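Local coordinates for CT296 (Chlamydia trachomatis, PDB 3QH6), which is of unknown function but resembles Fe(II) 2-oxoglutarate-dependent enzymes in structure, which hints at, without establishing, a related iron-dependent activity, at residues 20-26 against 123-128; 32-36 against 115-119; 98-104 against 137-143; 105-111 against 148-152. One frame throughout, in Å; residues are numbered along the deposited sequence.

All four contacts lie on or beside one antiparallel sheet. Contacts 1 and 4, both partly buried, hold it laterally: 20-26 against 123-128, nearest the centre of the chain, joins an edge strand to its neighbour through a regular backbone ladder, whereas 105-111 against 148-152 is a single bridge pair with a bulge, pinned by charged side chains. Contact 2, the most buried, lays helix 29-42 on the end of strand 111-116 and is largely apolar with one polar edge. Contact 3, more exposed, joins two loops through a tryptophan. Strand 111-116 links contacts 1, 2 and 4: it starts in 4, ends in 2, and its Cys116 bonds by backbone to Gly123 and Trp124 of contact 1.

Contact 1 (20-26 against 123-128); sequences HILFEGL and GWGLFF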
# COMPACT_ATOMS: atom_id res chain seq x y z
N HIS A 20 -5.73 -8.29 -8.25
CA HIS A 20 -4.66 -7.50 -7.71
C HIS A 20 -4.01 -6.82 -8.90
O HIS A 20 -4.22 -7.24 -10.05
CB HIS A 20 -3.61 -8.37 -6.98
CG HIS A 20 -2.86 -9.31 -7.89
ND1 HIS A 20 -3.16 -10.65 -7.98
CD2 HIS A 20 -1.84 -9.09 -8.76
CE1 HIS A 20 -2.36 -11.22 -8.88
NE2 HIS A 20 -1.55 -10.30 -9.35
N ILE A 21 -3.23 -5.82 -8.61
CA ILE A 21 -2.35 -5.23 -9.65
C ILE A 21 -1.16 -4.60 -8.96
O ILE A 21 -1.29 -3.90 -7.94
CB ILE A 21 -3.13 -4.19 -10.51
CG1 ILE A 21 -2.21 -3.59 -11.57
CG2 ILE A 21 -3.74 -3.07 -9.65
CD1 ILE A 21 -2.96 -2.79 -12.68
N LEU A 22 0.02 -4.85 -9.52
CA LEU A 22 1.28 -4.35 -8.98
C LEU A 22 1.78 -3.18 -9.79
O LEU A 22 1.87 -3.29 -11.02
CB LEU A 22 2.32 -5.50 -9.08
CG LEU A 22 3.76 -5.12 -8.68
CD1 LEU A 22 3.81 -4.62 -7.25
CD2 LEU A 22 4.72 -6.30 -8.85
N PHE A 23 2.14 -2.07 -9.14
CA PHE A 23 2.67 -0.87 -9.84
C PHE A 23 4.07 -0.55 -9.39
O PHE A 23 4.33 -0.39 -8.19
CB PHE A 23 1.82 0.39 -9.52
CG PHE A 23 0.49 0.42 -10.22
CD1 PHE A 23 -0.67 0.07 -9.55
CD2 PHE A 23 0.39 0.82 -11.53
CE1 PHE A 23 -1.89 0.09 -10.20
CE2 PHE A 23 -0.83 0.83 -12.16
CZ PHE A 23 -1.95 0.49 -11.51
N GLU A 24 4.97 -0.38 -10.36
CA GLU A 24 6.27 0.21 -10.08
C GLU A 24 6.11 1.71 -9.84
O GLU A 24 5.33 2.36 -10.53
CB GLU A 24 7.23 -0.00 -11.26
CG GLU A 24 8.63 0.53 -10.99
CD GLU A 24 9.62 0.28 -12.14
OE1 GLU A 24 9.24 -0.38 -13.14
OE2 GLU A 24 10.77 0.75 -12.01
N GLY A 25 6.87 2.24 -8.90
CA GLY A 25 6.89 3.68 -8.63
C GLY A 25 5.55 4.28 -8.24
O GLY A 25 5.19 5.37 -8.66
N LEU A 26 4.79 3.56 -7.42
CA LEU A 26 3.48 4.02 -6.99
C LEU A 26 3.61 5.26 -6.09
O LEU A 26 2.84 6.21 -6.22
CB LEU A 26 2.75 2.90 -6.25
CG LEU A 26 1.30 3.14 -5.81
CD1 LEU A 26 0.42 3.50 -7.00
CD2 LEU A 26 0.74 1.90 -5.11
N GLY A 123 8.85 2.03 -2.86
CA GLY A 123 7.88 2.77 -3.66
C GLY A 123 6.95 1.94 -4.54
O GLY A 123 5.95 2.48 -5.02
N TRP A 124 7.27 0.66 -4.77
CA TRP A 124 6.36 -0.27 -5.49
C TRP A 124 5.14 -0.55 -4.61
O TRP A 124 5.28 -0.67 -3.40
CB TRP A 124 7.05 -1.60 -5.82
CG TRP A 124 8.08 -1.57 -6.95
CD1 TRP A 124 9.18 -0.76 -7.06
CD2 TRP A 124 8.11 -2.44 -8.10
NE1 TRP A 124 9.89 -1.05 -8.21
CE2 TRP A 124 9.25 -2.08 -8.86
CE3 TRP A 124 7.29 -3.47 -8.55
CZ2 TRP A 124 9.58 -2.73 -10.07
CZ3 TRP A 124 7.62 -4.12 -9.75
CH2 TRP A 124 8.75 -3.73 -10.49
N GLY A 125 3.95 -0.63 -5.18
CA GLY A 125 2.79 -0.98 -4.37
C GLY A 125 1.87 -1.97 -5.07
O GLY A 125 1.77 -1.98 -6.29
N LEU A 126 1.21 -2.81 -4.29
CA LEU A 126 0.31 -3.83 -4.80
C LEU A 126 -1.09 -3.56 -4.27
O LEU A 126 -1.26 -3.51 -3.05
CB LEU A 126 0.80 -5.24 -4.34
CG LEU A 126 -0.06 -6.48 -4.68
CD1 LEU A 126 -0.10 -6.73 -6.19
CD2 LEU A 126 0.44 -7.73 -3.96
N PHE A 127 -2.07 -3.33 -5.15
CA PHE A 127 -3.46 -3.26 -4.70
C PHE A 127 -4.00 -4.68 -4.78
O PHE A 127 -3.78 -5.36 -5.77
CB PHE A 127 -4.33 -2.43 -5.62
CG PHE A 127 -4.01 -0.94 -5.62
CD1 PHE A 127 -2.96 -0.45 -6.38
CD2 PHE A 127 -4.81 -0.05 -4.89
CE1 PHE A 127 -2.68 0.92 -6.43
CE2 PHE A 127 -4.54 1.34 -4.92
CZ PHE A 127 -3.48 1.82 -5.68
N PHE A 128 -4.76 -5.13 -3.79
CA PHE A 128 -5.34 -6.46 -3.87
C PHE A 128 -6.51 -6.57 -2.92
O PHE A 128 -6.66 -5.75 -2.02
CB PHE A 128 -4.29 -7.53 -3.49
CG PHE A 128 -3.82 -7.47 -2.02
CD1 PHE A 128 -4.36 -8.32 -1.06
CD2 PHE A 128 -2.82 -6.57 -1.63
CE1 PHE A 128 -3.93 -8.27 0.26
CE2 PHE A 128 -2.38 -6.50 -0.31
CZ PHE A 128 -2.94 -7.35 0.64
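Four backbone hydrogen bonds join strand 20-23 to strand 125-128 in an antiparallel ladder, with an axis separation of 4.7 Å and an angle of 168°. Ile21 and Phe127 exchange two of them, Ile21 N to Phe127 O at 2.9 Å and Phe127 N to Ile21 O at 3.0 Å; Phe23 and Gly125 exchange the others, Phe23 N to Gly125 O at 2.9 Å and Gly125 N to Phe23 O at 3.0 Å. His20-Phe128 and Leu22-Leu126 are the non-hydrogen-bonded pairs. Beyond the ladder, after Gly25 with its positive phi, a weak hydrogen bond runs from Leu26 N to Gly123 O (2.9 Å). Side chains alternate between the two faces. Leu22 and Leu126 share one, with Leu22 CB 4.0 Å from Leu126 CD1, and Leu22 CD2 meets the edge of the Trp124 ring at CZ3 (3.7 Å). On the other face Phe23 CD1 and Leu26 CD2 each reach Phe127 CE1 at 3.8 Å, and helix 77-85 packs on Phe127. Gly125 leaves room for Leu26, whose CD2 lies 3.6 Å from Gly125 CA; a CB there would clash with it. Outermost, Glu24 CB sits over the six-membered ring of Trp124, a CH-pi contact of 3.9 Å to its centroid. This is a regular antiparallel edge-strand pairing, consistent with the sheet of a cupin-like fold.

Contact 2 (32-36 against 115-119); sequences CKQLE and LCLSG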
# COMPACT_ATOMS: atom_id res chain seq x y z
N CYS A 32 8.87 7.24 1.03
CA CYS A 32 8.88 5.91 1.66
C CYS A 32 10.04 5.70 2.64
O CYS A 32 9.82 5.23 3.74
CB CYS A 32 8.88 4.79 0.62
SG CYS A 32 7.40 4.80 -0.36
N LYS A 33 11.26 6.05 2.25
CA LYS A 33 12.42 5.93 3.14
C LYS A 33 12.31 6.81 4.40
O LYS A 33 12.74 6.41 5.48
CB LYS A 33 13.71 6.32 2.41
CG LYS A 33 13.95 5.59 1.10
CD LYS A 33 14.15 4.09 1.31
CE LYS A 33 14.72 3.45 0.05
NZ LYS A 33 16.09 3.93 -0.23
N GLN A 34 11.75 8.01 4.25
CA GLN A 34 11.56 8.89 5.40
C GLN A 34 10.61 8.24 6.40
O GLN A 34 10.91 8.15 7.58
CB GLN A 34 11.05 10.27 4.96
N LEU A 35 9.46 7.75 5.92
CA LEU A 35 8.53 6.99 6.76
C LEU A 35 9.21 5.80 7.46
O LEU A 35 9.10 5.63 8.67
CB LEU A 35 7.35 6.48 5.91
CG LEU A 35 6.22 5.75 6.65
CD1 LEU A 35 5.62 6.66 7.71
CD2 LEU A 35 5.13 5.27 5.73
N GLU A 36 9.94 4.98 6.71
CA GLU A 36 10.64 3.86 7.29
C GLU A 36 11.62 4.28 8.41
O GLU A 36 11.76 3.58 9.42
CB GLU A 36 11.37 3.04 6.23
CG GLU A 36 11.75 1.67 6.82
CD GLU A 36 12.79 0.91 6.02
OE1 GLU A 36 12.57 -0.31 5.81
OE2 GLU A 36 13.82 1.53 5.63
N LEU A 115 2.64 -1.39 0.32
CA LEU A 115 3.60 -0.44 -0.22
C LEU A 115 4.98 -0.77 0.30
O LEU A 115 5.19 -0.82 1.50
CB LEU A 115 3.18 0.96 0.21
CG LEU A 115 3.99 2.15 -0.28
CD1 LEU A 115 3.99 2.30 -1.81
CD2 LEU A 115 3.38 3.35 0.35
N CYS A 116 5.92 -1.03 -0.59
CA CYS A 116 7.28 -1.37 -0.14
C CYS A 116 8.03 -0.07 0.24
O CYS A 116 7.97 0.93 -0.49
CB CYS A 116 7.99 -2.18 -1.22
SG CYS A 116 9.67 -2.62 -0.74
N LEU A 117 8.70 -0.07 1.41
CA LEU A 117 9.27 1.16 1.99
C LEU A 117 10.77 1.30 1.73
O LEU A 117 11.30 2.41 1.79
CB LEU A 117 9.02 1.24 3.52
CG LEU A 117 7.57 1.39 3.98
CD1 LEU A 117 7.50 1.57 5.49
CD2 LEU A 117 6.87 2.55 3.27
N SER A 118 11.45 0.19 1.46
CA SER A 118 12.90 0.22 1.34
C SER A 118 13.46 -0.84 0.40
O SER A 118 12.74 -1.76 -0.04
CB SER A 118 13.54 0.06 2.72
OG SER A 118 13.34 -1.26 3.21
N GLY A 119 14.75 -0.70 0.08
CA GLY A 119 15.44 -1.65 -0.75
C GLY A 119 15.20 -1.37 -2.22
O GLY A 119 14.70 -0.31 -2.58
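Leu117 is the apolar centre, lying just past the end of strand 111-116 with its side chain directed at helix 29-42. Its CD2 is 4.0 Å from Cys32 CB and 4.1 Å from Leu35 CD2, while its CB is 4.0 Å from Glu36 CB, so residues i, i+3 and i+4, on one side of the helix, pack against it. The turn itself is held by Glu36 N to Cys32 O at 3.0 Å. Nearer the strand, Cys32 SG rests 4.3 Å from Leu115 CG, and the side chains of Leu35 and Leu115 both touch Ile71 of helix 66-75. Lys33 begins by pointing away, but its aliphatic chain folds back over the loop: CD comes within 3.3 Å of Leu117 O and CE within 3.9 Å of Ser118 CA. Leu117 O is buried here against carbon, Cys32 CB at 3.6 Å and Lys33 CD. At the polar edge Ser118 OG donates to Glu36 OE1 over 2.9 Å. The same Glu36 oxygen is hydrogen-bonded to Thr144 OG1, and Ser118 OG also bonds to Thr144 N, so the helix, the loop after strand 111-116 and the residue just before strand 145-151 meet here. Chemically, then, this is a leucine-centred apolar interface with one directed polar link at its edge, where OE1 of a buried glutamate is bonded to two hydroxyls, and with one carbonyl, Leu117 O, left without a polar partner in the model.

Contact 3 (98-104 against 137-143); sequences VQKQEEI and FDWGAGD
Val98 ends strand 91-98 extended (phi/psi -121/145), its CG2 3.8 Å from Trp139 CZ2. Gln99 turns at -91/-30; its O accepts from Trp139 NE1 at 3.0 Å, and its side chain (chi1 t, chi2 p) curls so that NE2 gives Ala141 O a weak hydrogen bond (2.8 Å). Ala141 sits in a type I beta turn, Gly140 to Asp143, closed by Asp143 N to Gly140 O (2.9 Å). Nearest CA pairs are Gln99-Asp143 6.6 Å, Lys100-Ala141 7.3 Å and Gln101-Asp138 7.0 Å. The contact joins two loops of the antiparallel sheet, one after strand 91-98 and one before strand 145-151, around the Trp139 indole (-134/159, chi1 p 56°, chi2 97°). Lys100 C is 3.8 Å from Trp139 CZ2. Residues 101-103 form a 3-10 turn; Gln101 points toward the other loop, CB 3.8 Å from Trp139 CH2. Glu103 OE1 accepts from Gln99 N (2.9 Å) and Lys100 N (3.2 Å). Ile104 (chi1 m, chi2 t) brings CD1 to the indole edge, 4.0 Å from Trp139 CH2.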
# COMPACT_ATOMS: atom_id res chain seq x y z
N VAL A 98 5.32 -4.28 8.25
CA VAL A 98 5.75 -5.68 8.26
C VAL A 98 7.19 -5.82 7.76
O VAL A 98 7.62 -5.08 6.86
CB VAL A 98 4.83 -6.59 7.42
CG1 VAL A 98 3.41 -6.63 8.00
CG2 VAL A 98 4.79 -6.12 5.99
N GLN A 99 7.92 -6.76 8.35
CA GLN A 99 9.26 -7.14 7.88
C GLN A 99 9.19 -8.30 6.85
O GLN A 99 10.03 -8.41 5.97
CB GLN A 99 10.13 -7.53 9.09
CG GLN A 99 11.27 -8.48 8.78
CD GLN A 99 12.15 -7.98 7.64
OE1 GLN A 99 12.54 -6.82 7.61
NE2 GLN A 99 12.45 -8.87 6.70
N LYS A 100 8.18 -9.15 6.97
CA LYS A 100 8.07 -10.38 6.16
C LYS A 100 6.66 -10.51 5.60
O LYS A 100 5.69 -10.12 6.26
CB LYS A 100 8.37 -11.60 7.03
CG LYS A 100 9.50 -11.40 8.03
CD LYS A 100 9.79 -12.66 8.83
CE LYS A 100 11.21 -12.63 9.39
NZ LYS A 100 12.24 -12.67 8.32
N GLN A 101 6.50 -11.10 4.42
CA GLN A 101 5.17 -11.13 3.80
C GLN A 101 4.22 -12.07 4.54
O GLN A 101 3.00 -11.92 4.42
CB GLN A 101 5.23 -11.48 2.31
CG GLN A 101 5.45 -12.93 1.96
CD GLN A 101 5.08 -13.21 0.51
OE1 GLN A 101 5.68 -12.67 -0.41
NE2 GLN A 101 4.05 -14.04 0.31
N GLU A 102 4.77 -13.00 5.31
CA GLU A 102 3.98 -13.96 6.05
C GLU A 102 3.16 -13.27 7.14
O GLU A 102 2.23 -13.86 7.71
CB GLU A 102 4.90 -15.00 6.69
CG GLU A 102 5.53 -15.99 5.70
CD GLU A 102 6.70 -15.39 4.91
OE1 GLU A 102 7.28 -14.37 5.34
OE2 GLU A 102 7.05 -15.96 3.85
N GLU A 103 3.51 -12.02 7.42
CA GLU A 103 2.89 -11.27 8.51
C GLU A 103 1.58 -10.63 8.03
O GLU A 103 0.75 -10.16 8.82
CB GLU A 103 3.88 -10.22 9.04
CG GLU A 103 5.00 -10.85 9.88
CD GLU A 103 6.12 -9.89 10.24
OE1 GLU A 103 6.27 -8.85 9.56
OE2 GLU A 103 6.85 -10.18 11.21
N ILE A 104 1.39 -10.65 6.72
CA ILE A 104 0.21 -10.06 6.10
C ILE A 104 -0.90 -11.09 6.11
O ILE A 104 -0.93 -11.99 5.26
CB ILE A 104 0.50 -9.70 4.63
CG1 ILE A 104 1.74 -8.81 4.54
CG2 ILE A 104 -0.73 -9.04 3.99
CD1 ILE A 104 2.15 -8.50 3.11
N PHE A 137 4.61 -10.43 -5.44
CA PHE A 137 5.56 -9.43 -4.94
C PHE A 137 6.22 -9.84 -3.63
O PHE A 137 5.57 -10.34 -2.70
CB PHE A 137 4.87 -8.07 -4.74
CG PHE A 137 5.81 -6.98 -4.29
CD1 PHE A 137 6.69 -6.39 -5.19
CD2 PHE A 137 5.84 -6.56 -2.96
CE1 PHE A 137 7.59 -5.40 -4.77
CE2 PHE A 137 6.74 -5.57 -2.53
CZ PHE A 137 7.61 -4.98 -3.45
N ASP A 138 7.52 -9.59 -3.55
CA ASP A 138 8.25 -9.83 -2.32
C ASP A 138 9.49 -8.93 -2.28
O ASP A 138 9.91 -8.38 -3.30
CB ASP A 138 8.65 -11.30 -2.21
CG ASP A 138 8.63 -11.81 -0.76
OD1 ASP A 138 8.75 -10.99 0.18
OD2 ASP A 138 8.49 -13.04 -0.56
N TRP A 139 10.05 -8.79 -1.08
CA TRP A 139 11.19 -7.90 -0.83
C TRP A 139 12.25 -8.61 0.01
O TRP A 139 11.95 -9.58 0.69
CB TRP A 139 10.70 -6.62 -0.13
CG TRP A 139 9.94 -6.86 1.18
CD1 TRP A 139 10.46 -6.79 2.45
CD2 TRP A 139 8.54 -7.16 1.35
NE1 TRP A 139 9.48 -7.05 3.38
CE2 TRP A 139 8.29 -7.28 2.73
CE3 TRP A 139 7.47 -7.35 0.45
CZ2 TRP A 139 7.02 -7.58 3.25
CZ3 TRP A 139 6.21 -7.66 0.97
CH2 TRP A 139 6.00 -7.76 2.35
N GLY A 140 13.49 -8.13 -0.04
CA GLY A 140 14.60 -8.79 0.62
C GLY A 140 14.51 -8.73 2.13
O GLY A 140 13.80 -7.90 2.68
N ALA A 141 15.22 -9.63 2.80
CA ALA A 141 15.13 -9.76 4.25
C ALA A 141 15.51 -8.47 4.97
O ALA A 141 15.13 -8.26 6.12
CB ALA A 141 16.00 -10.91 4.74
N GLY A 142 16.26 -7.60 4.30
CA GLY A 142 16.65 -6.35 4.91
C GLY A 142 15.60 -5.24 4.83
O GLY A 142 15.78 -4.18 5.42
N ASP A 143 14.51 -5.49 4.11
CA ASP A 143 13.60 -4.41 3.73
C ASP A 143 12.27 -4.56 4.44
O ASP A 143 11.98 -5.60 4.99
CB ASP A 143 13.37 -4.40 2.23
CG ASP A 143 14.66 -4.33 1.43
OD1 ASP A 143 15.65 -3.77 1.96
OD2 ASP A 143 14.69 -4.84 0.28

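Contact 4 (105-111 against 148-152); sequences LFDDCDC and LRFSS
A classic beta bulge begins the pairing of strand 111-116 with strand 145-151, Asp110 and Cys111 both facing Phe150. Cys111 (phi/psi -157/136) and Phe150 (-117/135) form an antiparallel hydrogen-bonded pair, CA-CA 5.3 Å, with Phe150 N to Cys111 O at 2.9 Å and a weak Cys111 N to Phe150 O at 3.3 Å. Asp110 lies at -58/-41, with its CA 5.2 Å from that of Ser151. Its carboxylate (chi1 m) takes Ser152 N on OD1 at 3.0 Å and Ser152 OG on OD2 at 2.8 Å; OD2 also forms a salt bridge with Arg87. Upstream, 105-109 runs as an irregular loop. Asp107 (-141/137, chi1 t) makes an Asx turn, its OD1 accepting from Cys109 N at 2.9 Å, and Cys109 SG (chi1 p) lies 3.8 Å from Arg149 CB. Arg149 (chi1 m, chi2 m, chi3 t) extends along the loop: NH2 donates to Leu105 O at 3.0 Å, and one water bridges Leu105 O (2.9 Å) and Arg149 NH1 (3.0 Å). Asp107 CB lies over the guanidinium face, 3.4 Å from Arg149 CZ; Asp107 OD2 is a long 3.8 Å from Arg149 NE, out of the guanidinium plane. Asp107 OD2 forms a salt bridge with Arg94, and Arg149 NH1 a hydrogen bond with Ser112 OG. The chemistry implies a loop fastened to the sheet by directed bonds at Leu105 and Asp110, with mainly electrostatic attraction between Asp107 and Arg149.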
# COMPACT_ATOMS: atom_id res chain seq x y z
N LEU A 105 -1.81 -10.99 7.07
CA LEU A 105 -2.85 -12.03 7.19
C LEU A 105 -4.14 -11.58 6.52
O LEU A 105 -4.23 -10.45 6.07
CB LEU A 105 -3.10 -12.34 8.66
CG LEU A 105 -1.81 -12.56 9.42
CD1 LEU A 105 -2.04 -12.65 10.93
CD2 LEU A 105 -1.18 -13.82 8.88
N PHE A 106 -5.15 -12.45 6.47
CA PHE A 106 -6.42 -12.07 5.86
C PHE A 106 -7.09 -10.86 6.55
O PHE A 106 -7.14 -10.78 7.78
CB PHE A 106 -7.40 -13.28 5.86
CG PHE A 106 -8.76 -12.96 5.27
CD1 PHE A 106 -8.92 -12.85 3.91
CD2 PHE A 106 -9.88 -12.77 6.08
CE1 PHE A 106 -10.15 -12.54 3.35
CE2 PHE A 106 -11.11 -12.48 5.52
CZ PHE A 106 -11.24 -12.37 4.14
N ASP A 107 -7.63 -9.95 5.74
CA ASP A 107 -8.43 -8.84 6.23
C ASP A 107 -9.56 -8.69 5.23
O ASP A 107 -9.35 -8.78 4.02
CB ASP A 107 -7.57 -7.55 6.29
CG ASP A 107 -8.29 -6.37 6.93
OD1 ASP A 107 -9.26 -5.88 6.33
OD2 ASP A 107 -7.85 -5.89 8.00
N ASP A 108 -10.78 -8.48 5.71
CA ASP A 108 -11.94 -8.49 4.82
C ASP A 108 -12.27 -7.11 4.24
O ASP A 108 -13.34 -6.94 3.63
CB ASP A 108 -13.19 -9.09 5.53
CG ASP A 108 -13.75 -8.18 6.61
OD1 ASP A 108 -13.05 -7.23 7.03
OD2 ASP A 108 -14.90 -8.42 7.07
N CYS A 109 -11.35 -6.14 4.37
CA CYS A 109 -11.59 -4.79 3.83
C CYS A 109 -11.83 -4.78 2.31
O CYS A 109 -11.53 -5.74 1.62
CB CYS A 109 -10.42 -3.83 4.18
SG CYS A 109 -8.82 -4.33 3.40
N ASP A 110 -12.40 -3.69 1.79
CA ASP A 110 -12.69 -3.59 0.36
C ASP A 110 -11.42 -3.77 -0.47
O ASP A 110 -11.42 -4.42 -1.50
CB ASP A 110 -13.33 -2.24 0.03
CG ASP A 110 -14.65 -2.03 0.73
OD1 ASP A 110 -14.65 -1.99 1.97
OD2 ASP A 110 -15.69 -1.89 0.03
N CYS A 111 -10.31 -3.16 -0.02
CA CYS A 111 -9.08 -3.22 -0.84
C CYS A 111 -7.88 -2.98 0.05
O CYS A 111 -7.92 -2.10 0.91
CB CYS A 111 -9.10 -2.13 -1.93
SG CYS A 111 -7.76 -2.35 -3.19
N LEU A 148 -1.80 -1.44 4.00
CA LEU A 148 -2.78 -0.40 4.26
C LEU A 148 -4.13 -1.00 3.95
O LEU A 148 -4.31 -1.52 2.86
CB LEU A 148 -2.53 0.78 3.31
CG LEU A 148 -1.14 1.42 3.45
CD1 LEU A 148 -0.88 2.36 2.28
CD2 LEU A 148 -1.05 2.14 4.78
N ARG A 149 -5.08 -0.92 4.87
CA ARG A 149 -6.38 -1.50 4.65
C ARG A 149 -7.40 -0.42 4.39
O ARG A 149 -7.59 0.45 5.24
CB ARG A 149 -6.81 -2.31 5.90
CG ARG A 149 -5.77 -3.28 6.44
CD ARG A 149 -5.43 -4.38 5.41
NE ARG A 149 -4.65 -5.43 6.06
CZ ARG A 149 -4.38 -6.61 5.53
NH1 ARG A 149 -4.82 -6.89 4.32
NH2 ARG A 149 -3.67 -7.51 6.23
N PHE A 150 -8.15 -0.52 3.30
CA PHE A 150 -9.10 0.55 2.97
C PHE A 150 -10.52 0.04 3.00
O PHE A 150 -10.80 -1.01 2.45
CB PHE A 150 -8.81 1.14 1.57
CG PHE A 150 -7.51 1.87 1.48
CD1 PHE A 150 -7.44 3.23 1.78
CD2 PHE A 150 -6.34 1.21 1.14
CE1 PHE A 150 -6.19 3.92 1.73
CE2 PHE A 150 -5.13 1.90 1.08
CZ PHE A 150 -5.06 3.23 1.38
N SER A 151 -11.44 0.80 3.61
CA SER A 151 -12.82 0.30 3.77
C SER A 151 -13.83 1.37 3.33
O SER A 151 -13.62 2.58 3.53
CB SER A 151 -13.08 -0.10 5.24
OG SER A 151 -14.41 -0.58 5.43
N SER A 152 -14.90 0.92 2.69
CA SER A 152 -16.00 1.80 2.31
C SER A 152 -17.01 1.87 3.46
O SER A 152 -18.02 2.57 3.36
CB SER A 152 -16.69 1.27 1.05
OG SER A 152 -17.32 0.01 1.32
O HOH W 1 -4.93 -9.73 3.34
O HOH W 2 -2.67 -8.70 9.00